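Local coordinates for protein putative esterase (Bacteroides intestinalis DSM 17393, PDB 5VOL) that probably hydrolyses ferulic acid esters on arabinoxylan, as a calcium-bound family 1 carbohydrate esterase of the alpha/beta-hydrolase clan, at residues 11-16 with 28-33; 20-25 with 109-114; 160-165 with 258-263. All blocks are in the same frame, centred on the assembly; numbering follows the deposited sequence.

Interaction 1: 11-16 with 28-33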
# COMPACT_ATOMS: atom_id res chain seq x y z
N LYS C 11 -2.55 25.57 8.63
CA LYS C 11 -3.42 26.51 7.93
C LYS C 11 -3.07 26.57 6.47
O LYS C 11 -1.90 26.46 6.10
CB LYS C 11 -3.28 27.93 8.51
CG LYS C 11 -4.14 28.23 9.70
CD LYS C 11 -3.86 29.65 10.19
CE LYS C 11 -2.37 29.90 10.36
NZ LYS C 11 -2.06 31.10 11.20
N VAL C 12 -4.08 26.78 5.64
CA VAL C 12 -3.85 27.10 4.25
C VAL C 12 -4.23 28.56 4.05
O VAL C 12 -5.33 28.97 4.41
CB VAL C 12 -4.65 26.20 3.30
CG1 VAL C 12 -4.60 26.76 1.88
CG2 VAL C 12 -4.09 24.79 3.33
N VAL C 13 -3.32 29.34 3.51
CA VAL C 13 -3.56 30.77 3.34
C VAL C 13 -3.42 31.12 1.87
O VAL C 13 -2.52 30.62 1.20
CB VAL C 13 -2.59 31.61 4.20
CG1 VAL C 13 -2.65 33.09 3.80
CG2 VAL C 13 -2.93 31.45 5.67
N THR C 14 -4.32 31.96 1.36
CA THR C 14 -4.20 32.45 -0.01
C THR C 14 -3.95 33.96 -0.00
O THR C 14 -4.68 34.71 0.64
CB THR C 14 -5.46 32.11 -0.83
OG1 THR C 14 -5.49 30.70 -1.10
CG2 THR C 14 -5.46 32.86 -2.17
N ASP C 15 -2.91 34.40 -0.69
CA ASP C 15 -2.59 35.82 -0.76
C ASP C 15 -2.11 36.17 -2.16
O ASP C 15 -2.15 35.33 -3.07
CB ASP C 15 -1.53 36.18 0.30
CG ASP C 15 -1.67 37.60 0.81
OD1 ASP C 15 -2.21 38.46 0.09
OD2 ASP C 15 -1.25 37.86 1.96
N THR C 16 -1.65 37.41 -2.35
CA THR C 16 -1.13 37.82 -3.65
C THR C 16 0.14 38.64 -3.49
O THR C 16 0.31 39.37 -2.52
CB THR C 16 -2.15 38.67 -4.46
OG1 THR C 16 -2.28 39.96 -3.86
CG2 THR C 16 -3.50 38.00 -4.49
N TYR C 28 -1.15 33.26 -4.75
CA TYR C 28 -0.48 32.03 -4.33
C TYR C 28 -1.23 31.46 -3.14
O TYR C 28 -1.96 32.17 -2.45
CB TYR C 28 0.98 32.30 -3.98
CG TYR C 28 1.16 33.18 -2.76
CD1 TYR C 28 1.27 34.56 -2.89
CD2 TYR C 28 1.25 32.63 -1.49
CE1 TYR C 28 1.44 35.37 -1.78
CE2 TYR C 28 1.42 33.44 -0.38
CZ TYR C 28 1.51 34.80 -0.53
OH TYR C 28 1.68 35.60 0.58
N THR C 29 -1.03 30.17 -2.90
CA THR C 29 -1.67 29.48 -1.79
C THR C 29 -0.58 28.75 -1.02
O THR C 29 0.23 28.03 -1.61
CB THR C 29 -2.75 28.48 -2.27
OG1 THR C 29 -3.73 29.17 -3.05
CG2 THR C 29 -3.44 27.80 -1.09
N VAL C 30 -0.52 28.95 0.28
CA VAL C 30 0.57 28.38 1.05
C VAL C 30 0.02 27.57 2.21
O VAL C 30 -0.98 27.95 2.83
CB VAL C 30 1.52 29.49 1.58
CG1 VAL C 30 0.75 30.52 2.38
CG2 VAL C 30 2.64 28.89 2.42
N PHE C 31 0.66 26.43 2.48
CA PHE C 31 0.37 25.65 3.68
C PHE C 31 1.31 26.07 4.81
O PHE C 31 2.51 26.08 4.63
CB PHE C 31 0.54 24.14 3.40
CG PHE C 31 0.60 23.30 4.65
CD1 PHE C 31 -0.56 22.79 5.23
CD2 PHE C 31 1.82 23.02 5.26
CE1 PHE C 31 -0.50 22.01 6.39
CE2 PHE C 31 1.90 22.24 6.42
CZ PHE C 31 0.73 21.74 6.99
N LEU C 32 0.75 26.39 5.97
CA LEU C 32 1.56 26.75 7.13
C LEU C 32 1.41 25.70 8.24
O LEU C 32 0.31 25.41 8.68
CB LEU C 32 1.15 28.12 7.66
CG LEU C 32 1.16 29.28 6.66
CD1 LEU C 32 0.57 30.50 7.33
CD2 LEU C 32 2.56 29.56 6.18
N PRO C 33 2.54 25.14 8.71
CA PRO C 33 2.56 24.12 9.77
C PRO C 33 1.79 24.52 11.04
O PRO C 33 1.61 25.70 11.33
CB PRO C 33 4.04 23.96 10.08
CG PRO C 33 4.75 24.40 8.84
CD PRO C 33 3.88 25.44 8.19

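Interaction 2: 20-25 with 109-114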
# COMPACT_ATOMS: atom_id res chain seq x y z
N LYS C 20 6.55 43.05 -10.58
CA LYS C 20 7.03 44.08 -11.49
C LYS C 20 7.52 43.45 -12.79
O LYS C 20 7.32 44.01 -13.87
CB LYS C 20 8.16 44.90 -10.86
CG LYS C 20 7.73 45.84 -9.74
CD LYS C 20 8.96 46.39 -9.02
CE LYS C 20 8.61 47.24 -7.81
NZ LYS C 20 8.16 48.60 -8.19
N VAL C 21 8.17 42.30 -12.68
CA VAL C 21 8.60 41.55 -13.86
C VAL C 21 7.44 41.23 -14.82
O VAL C 21 7.60 41.31 -16.05
CB VAL C 21 9.28 40.22 -13.46
CG1 VAL C 21 9.51 39.36 -14.69
CG2 VAL C 21 10.58 40.49 -12.74
N LEU C 22 6.29 40.88 -14.27
CA LEU C 22 5.14 40.45 -15.07
C LEU C 22 4.09 41.54 -15.23
O LEU C 22 3.18 41.41 -16.04
CB LEU C 22 4.46 39.22 -14.44
CG LEU C 22 5.33 37.98 -14.26
CD1 LEU C 22 4.53 36.91 -13.48
CD2 LEU C 22 5.74 37.47 -15.63
N ASN C 23 4.23 42.60 -14.43
CA ASN C 23 3.19 43.62 -14.30
C ASN C 23 1.83 43.00 -13.99
O ASN C 23 0.83 43.26 -14.66
CB ASN C 23 3.09 44.47 -15.57
CG ASN C 23 2.22 45.70 -15.36
OD1 ASN C 23 2.19 46.25 -14.26
ND2 ASN C 23 1.49 46.12 -16.39
N SER C 24 1.80 42.18 -12.94
CA SER C 24 0.61 41.40 -12.65
C SER C 24 0.58 41.00 -11.18
O SER C 24 1.60 40.64 -10.60
CB SER C 24 0.59 40.16 -13.56
OG SER C 24 -0.52 39.31 -13.29
N LYS C 25 -0.60 41.10 -10.57
CA LYS C 25 -0.84 40.50 -9.26
C LYS C 25 -0.76 38.98 -9.43
O LYS C 25 -1.42 38.41 -10.29
CB LYS C 25 -2.21 40.90 -8.70
CG LYS C 25 -2.24 42.27 -8.05
CD LYS C 25 -3.67 42.69 -7.70
CE LYS C 25 -4.41 41.58 -6.95
NZ LYS C 25 -5.84 41.93 -6.72
N GLU C 109 9.67 32.70 -15.04
CA GLU C 109 10.78 32.14 -14.27
C GLU C 109 11.54 33.26 -13.56
O GLU C 109 11.97 33.12 -12.40
CB GLU C 109 11.71 31.34 -15.19
CG GLU C 109 12.78 30.53 -14.45
CD GLU C 109 13.43 29.49 -15.35
OE1 GLU C 109 12.73 28.96 -16.23
OE2 GLU C 109 14.64 29.20 -15.18
N THR C 110 11.71 34.39 -14.25
CA THR C 110 12.40 35.51 -13.64
C THR C 110 11.59 36.02 -12.46
O THR C 110 12.14 36.38 -11.42
CB THR C 110 12.63 36.67 -14.67
OG1 THR C 110 13.50 36.21 -15.71
CG2 THR C 110 13.26 37.87 -13.99
N PHE C 111 10.26 36.02 -12.61
CA PHE C 111 9.38 36.36 -11.49
C PHE C 111 9.58 35.37 -10.34
O PHE C 111 9.67 35.75 -9.17
CB PHE C 111 7.91 36.36 -11.93
CG PHE C 111 6.94 36.00 -10.83
CD1 PHE C 111 6.68 36.88 -9.80
CD2 PHE C 111 6.31 34.76 -10.82
CE1 PHE C 111 5.80 36.55 -8.79
CE2 PHE C 111 5.42 34.43 -9.83
CZ PHE C 111 5.17 35.31 -8.80
N PHE C 112 9.64 34.08 -10.68
CA PHE C 112 9.74 33.03 -9.66
C PHE C 112 11.00 33.20 -8.81
O PHE C 112 10.94 33.24 -7.58
CB PHE C 112 9.72 31.65 -10.31
CG PHE C 112 9.72 30.52 -9.31
CD1 PHE C 112 10.92 30.02 -8.81
CD2 PHE C 112 8.53 29.98 -8.86
CE1 PHE C 112 10.93 28.98 -7.88
CE2 PHE C 112 8.52 28.94 -7.92
CZ PHE C 112 9.72 28.44 -7.43
N TYR C 113 12.14 33.33 -9.47
CA TYR C 113 13.44 33.37 -8.79
C TYR C 113 13.88 34.71 -8.23
O TYR C 113 14.67 34.74 -7.27
CB TYR C 113 14.53 32.85 -9.72
CG TYR C 113 14.39 31.38 -9.87
CD1 TYR C 113 14.81 30.52 -8.86
CD2 TYR C 113 13.80 30.83 -11.00
CE1 TYR C 113 14.65 29.14 -8.98
CE2 TYR C 113 13.64 29.47 -11.12
CZ TYR C 113 14.07 28.63 -10.11
OH TYR C 113 13.90 27.28 -10.25
N THR C 114 13.41 35.83 -8.80
CA THR C 114 13.91 37.12 -8.31
C THR C 114 12.88 37.85 -7.48
O THR C 114 13.22 38.78 -6.76
CB THR C 114 14.36 38.06 -9.46
OG1 THR C 114 13.22 38.48 -10.21
CG2 THR C 114 15.35 37.36 -10.39

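Interaction 3: 160-165 with 258-263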
# COMPACT_ATOMS: atom_id res chain seq x y z
N TYR C 160 10.12 15.98 -7.43
CA TYR C 160 9.12 14.93 -7.56
C TYR C 160 8.17 15.32 -8.69
O TYR C 160 7.36 16.22 -8.55
CB TYR C 160 8.33 14.74 -6.25
CG TYR C 160 7.49 13.49 -6.22
CD1 TYR C 160 6.30 13.39 -6.94
CD2 TYR C 160 7.87 12.39 -5.45
CE1 TYR C 160 5.52 12.22 -6.91
CE2 TYR C 160 7.11 11.22 -5.40
CZ TYR C 160 5.94 11.15 -6.13
OH TYR C 160 5.20 9.99 -6.07
N ALA C 161 8.27 14.61 -9.81
CA ALA C 161 7.54 14.94 -11.03
C ALA C 161 6.32 14.03 -11.21
O ALA C 161 6.49 12.83 -11.42
CB ALA C 161 8.47 14.81 -12.22
N MET C 162 5.10 14.58 -11.14
CA MET C 162 3.86 13.78 -11.28
C MET C 162 3.24 13.93 -12.66
O MET C 162 2.92 15.05 -13.04
CB MET C 162 2.80 14.19 -10.26
CG MET C 162 3.27 14.35 -8.83
SD MET C 162 1.97 15.18 -7.90
CE MET C 162 2.79 15.33 -6.32
N SER C 163 3.05 12.81 -13.36
CA SER C 163 2.39 12.82 -14.67
C SER C 163 2.93 13.96 -15.53
O SER C 163 2.16 14.72 -16.12
CB SER C 163 0.88 12.97 -14.50
OG SER C 163 0.38 12.14 -13.46
N ALA C 164 4.26 14.09 -15.56
CA ALA C 164 4.89 15.35 -15.93
C ALA C 164 4.87 15.62 -17.43
O ALA C 164 4.97 14.70 -18.23
CB ALA C 164 6.33 15.38 -15.43
N LEU C 165 4.75 16.89 -17.79
CA LEU C 165 4.91 17.30 -19.18
C LEU C 165 6.40 17.44 -19.48
O LEU C 165 6.93 18.55 -19.52
CB LEU C 165 4.17 18.61 -19.45
CG LEU C 165 4.14 19.16 -20.88
CD1 LEU C 165 3.28 18.26 -21.78
CD2 LEU C 165 3.61 20.60 -20.87
N HIS C 258 -3.36 13.39 -5.84
CA HIS C 258 -3.53 13.34 -4.38
C HIS C 258 -2.77 12.15 -3.75
O HIS C 258 -2.05 12.31 -2.76
CB HIS C 258 -5.02 13.27 -4.03
CG HIS C 258 -5.28 12.74 -2.65
ND1 HIS C 258 -5.60 11.41 -2.40
CD2 HIS C 258 -5.28 13.35 -1.44
CE1 HIS C 258 -5.75 11.23 -1.11
NE2 HIS C 258 -5.57 12.39 -0.50
N SER C 259 -2.92 10.96 -4.32
CA SER C 259 -2.23 9.80 -3.79
C SER C 259 -0.71 9.95 -3.95
O SER C 259 0.05 9.45 -3.12
CB SER C 259 -2.74 8.52 -4.47
OG SER C 259 -2.44 8.51 -5.85
N ALA C 260 -0.27 10.69 -4.97
CA ALA C 260 1.16 10.95 -5.16
C ALA C 260 1.77 11.69 -3.98
O ALA C 260 2.94 11.50 -3.64
CB ALA C 260 1.39 11.75 -6.48
N LEU C 261 0.98 12.55 -3.34
CA LEU C 261 1.46 13.28 -2.16
C LEU C 261 1.97 12.37 -1.06
O LEU C 261 2.90 12.73 -0.35
CB LEU C 261 0.35 14.15 -1.58
CG LEU C 261 0.12 15.49 -2.25
CD1 LEU C 261 -1.01 16.20 -1.53
CD2 LEU C 261 1.41 16.33 -2.19
N TYR C 262 1.34 11.20 -0.91
CA TYR C 262 1.72 10.26 0.12
C TYR C 262 3.09 9.64 -0.14
O TYR C 262 3.72 9.10 0.77
CB TYR C 262 0.64 9.18 0.28
CG TYR C 262 -0.54 9.63 1.11
CD1 TYR C 262 -0.51 9.50 2.49
CD2 TYR C 262 -1.66 10.22 0.53
CE1 TYR C 262 -1.56 9.91 3.28
CE2 TYR C 262 -2.74 10.65 1.31
CZ TYR C 262 -2.67 10.48 2.69
OH TYR C 262 -3.70 10.88 3.50
N GLN C 263 3.57 9.73 -1.38
CA GLN C 263 4.95 9.33 -1.67
C GLN C 263 5.88 10.55 -1.70
O GLN C 263 7.04 10.49 -1.25
CB GLN C 263 5.01 8.58 -3.00
CG GLN C 263 4.42 7.18 -2.88
CD GLN C 263 3.78 6.68 -4.16
OE1 GLN C 263 2.95 5.77 -4.12
NE2 GLN C 263 4.17 7.25 -5.31

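Interaction 1: 11-16 with 28-33
Lys-11 to Asp-15 runs antiparallel to Tyr-28 to Leu-32, the two strand axes approaching to 4.6 Å with 154° between their directions. Lys-11 with Leu-32, Val-13 with Val-30 and Asp-15 with Tyr-28 are hydrogen-bonded pairs, each closed by two N-H to O bonds; the straightest runs from Leu-32 N to Lys-11 O, 2.7 Å. The non-hydrogen-bonded pairs are Val-12 with Phe-31 and Thr-14 with Thr-29, and here CA-H groups lean on carbonyls instead, as Val-12 CA does on Val-30 O.

On the face bearing Val-12, Thr-14, Thr-29 and Phe-31, the two threonine hydroxyls meet, Thr-14 OG1 to Thr-29 OG1 at 3.0 Å, and either may donate. Asn-57 ND2 also bonds to Thr-29 OG1. Thr-29 OG1 is anti to the carbonyl carbon (chi1 -57°), and the other branch, Thr-29 CG2, meets Val-12 CG1 tightly at 3.4 Å.

On the face of Lys-11, Val-13, Asp-15, Tyr-28, Val-30 and Leu-32, the Tyr-28 ring lies alongside Asp-15, with Asp-15 CA over one face, toward the rim. Tyr-28 CG sits between the backbone N and the carbonyl carbon (chi1 66°). Tyr-28 OH reaches Asp-15 CB at 3.3 Å, but its hydrogen bonds are with Tyr-119 OH and Tyr-124 OH. The Asp-15 carboxylate turns back to its own chain, OD1 accepting from Thr-16 N at 2.7 Å. Farther along, Val-13 CG2 rests on Leu-32 CD1 at 4.0 Å, and Lys-11 NZ pairs with Glu-37.

Strand 24-32 also bonds to strand 83-87, through Thr-29 with Thr-86 and Phe-31 with Ile-84. The contact is thus the beta hairpin that forms one margin of the mixed central sheet of an alpha/beta-hydrolase fold, with 11-19 its outermost strand within the chain.

Interaction 2: 20-25 with 109-114
Thr-110 meets Val-21 through its methyl: Thr-110 CG2 lies 4.0 Å from Val-21 CG2 and about as far from Val-21 CG1, the two side chains crossing at about a right angle. With OG1 anti to the carbonyl carbon (chi1 -64°), CG2 is the branch left facing the valine, and OG1 is hydrogen-bonded to Asp-102. Phe-111 comes next and takes both apolar residues of the turn. Its backbone N is 4.0 Å from Val-21 CG1, and Leu-22 CD1 reaches the root of the side chain, 3.7 Å from Phe-111 CG. The far end of the ring leads away from the turn; Tyr-108 meets it edge-to-face. Residues 20-23 belong to the connection of the beta hairpin 11-19/24-32, where Asn-23 and Ser-24 face Ser-19 in a G1 beta bulge; it is this turn that packs against helix 108-123. Thr-114, one helical turn beyond Thr-110, puts OG1 4.2 Å from Val-21 CG2. That hydroxyl donates back to Thr-110 O at 2.7 Å, from above the carbonyl plane, while Thr-114 N approaches the same oxygen from the opposite face.

Interaction 3: 160-165 with 258-263
Tyr-160 and Gln-263 make the polar link between the strand and the helix: Gln-263 NE2 donates to Tyr-160 OH over 3.0 Å, bent to 141° at the hydrogen. The hydroxyl lies 20° out of the amide plane. Gln-263 also touches through its root, CB standing 3.4 Å from Tyr-160 OH, so both the root and the amide end of the glutamine, whose chain bends at chi2, come up to the phenol oxygen. That oxygen is hydrogen-bonded to Asp-218 OD2 as well, which ties it to the neighbouring strand 214-218. An alanine in place of Tyr-160 would probably leave Gln-263 NE2 without this acceptor, deprive Asp-218 of the same partner and open a gap beside Ala-260.

The apolar part centres on the methyl of Ala-260, which points at the strand. Met-162 runs past it. Its CG is anti to the carbonyl carbon (chi1 -47°), and the chain beyond is extended, passing SD and CE by Ala-260 CB, each at 3.8 Å. Tyr-160 CE1 flanks the same methyl at 4.2 Å, so two alternate residues of one strand share a single small side chain. The Met-162 methyl also comes within 4.5 Å of Leu-261 CD2. Met-162 CA and Ala-260 CA are 7.3 Å apart.

Strand 160-162 and the helix segment run nearly antiparallel, their axes 10.0 Å apart: a helix packed on the central sheet, as expected in an alpha/beta hydrolase. Phe-216 stacks on the Tyr-160 ring from strand 214-218, and Trp-60 of helix 59-62 touches both Met-162 and Leu-261. Helix 66-76 lies against His-258, Leu-261 and Tyr-262, while His-258 and Tyr-262 also bond to Glu-255 of the second subunit.

All three contacts reach the same mixed sheet. Interactions 1 and 2 share the hairpin 11-19/24-32, one joining its strands and the other packing its turn on helix 108-123; their centres are about 19 Å apart, and they touch where Thr-16 OG1 meets Lys-25 CE at 4.1 Å. Interaction 3 is farther along the sheet, its centre about 20 Å from that of interaction 1 and about 26 Å from that of interaction 2, touching neither. It is the one beside the likely active site: Met-162 is near, without touching, Ser-139, His-252 and Asp-223, whose arrangement is consistent with a catalytic triad. The Gln-263 side chain is about 12 Å from a bound calcium ion. Interactions 1 and 2 lie away from the calcium sites.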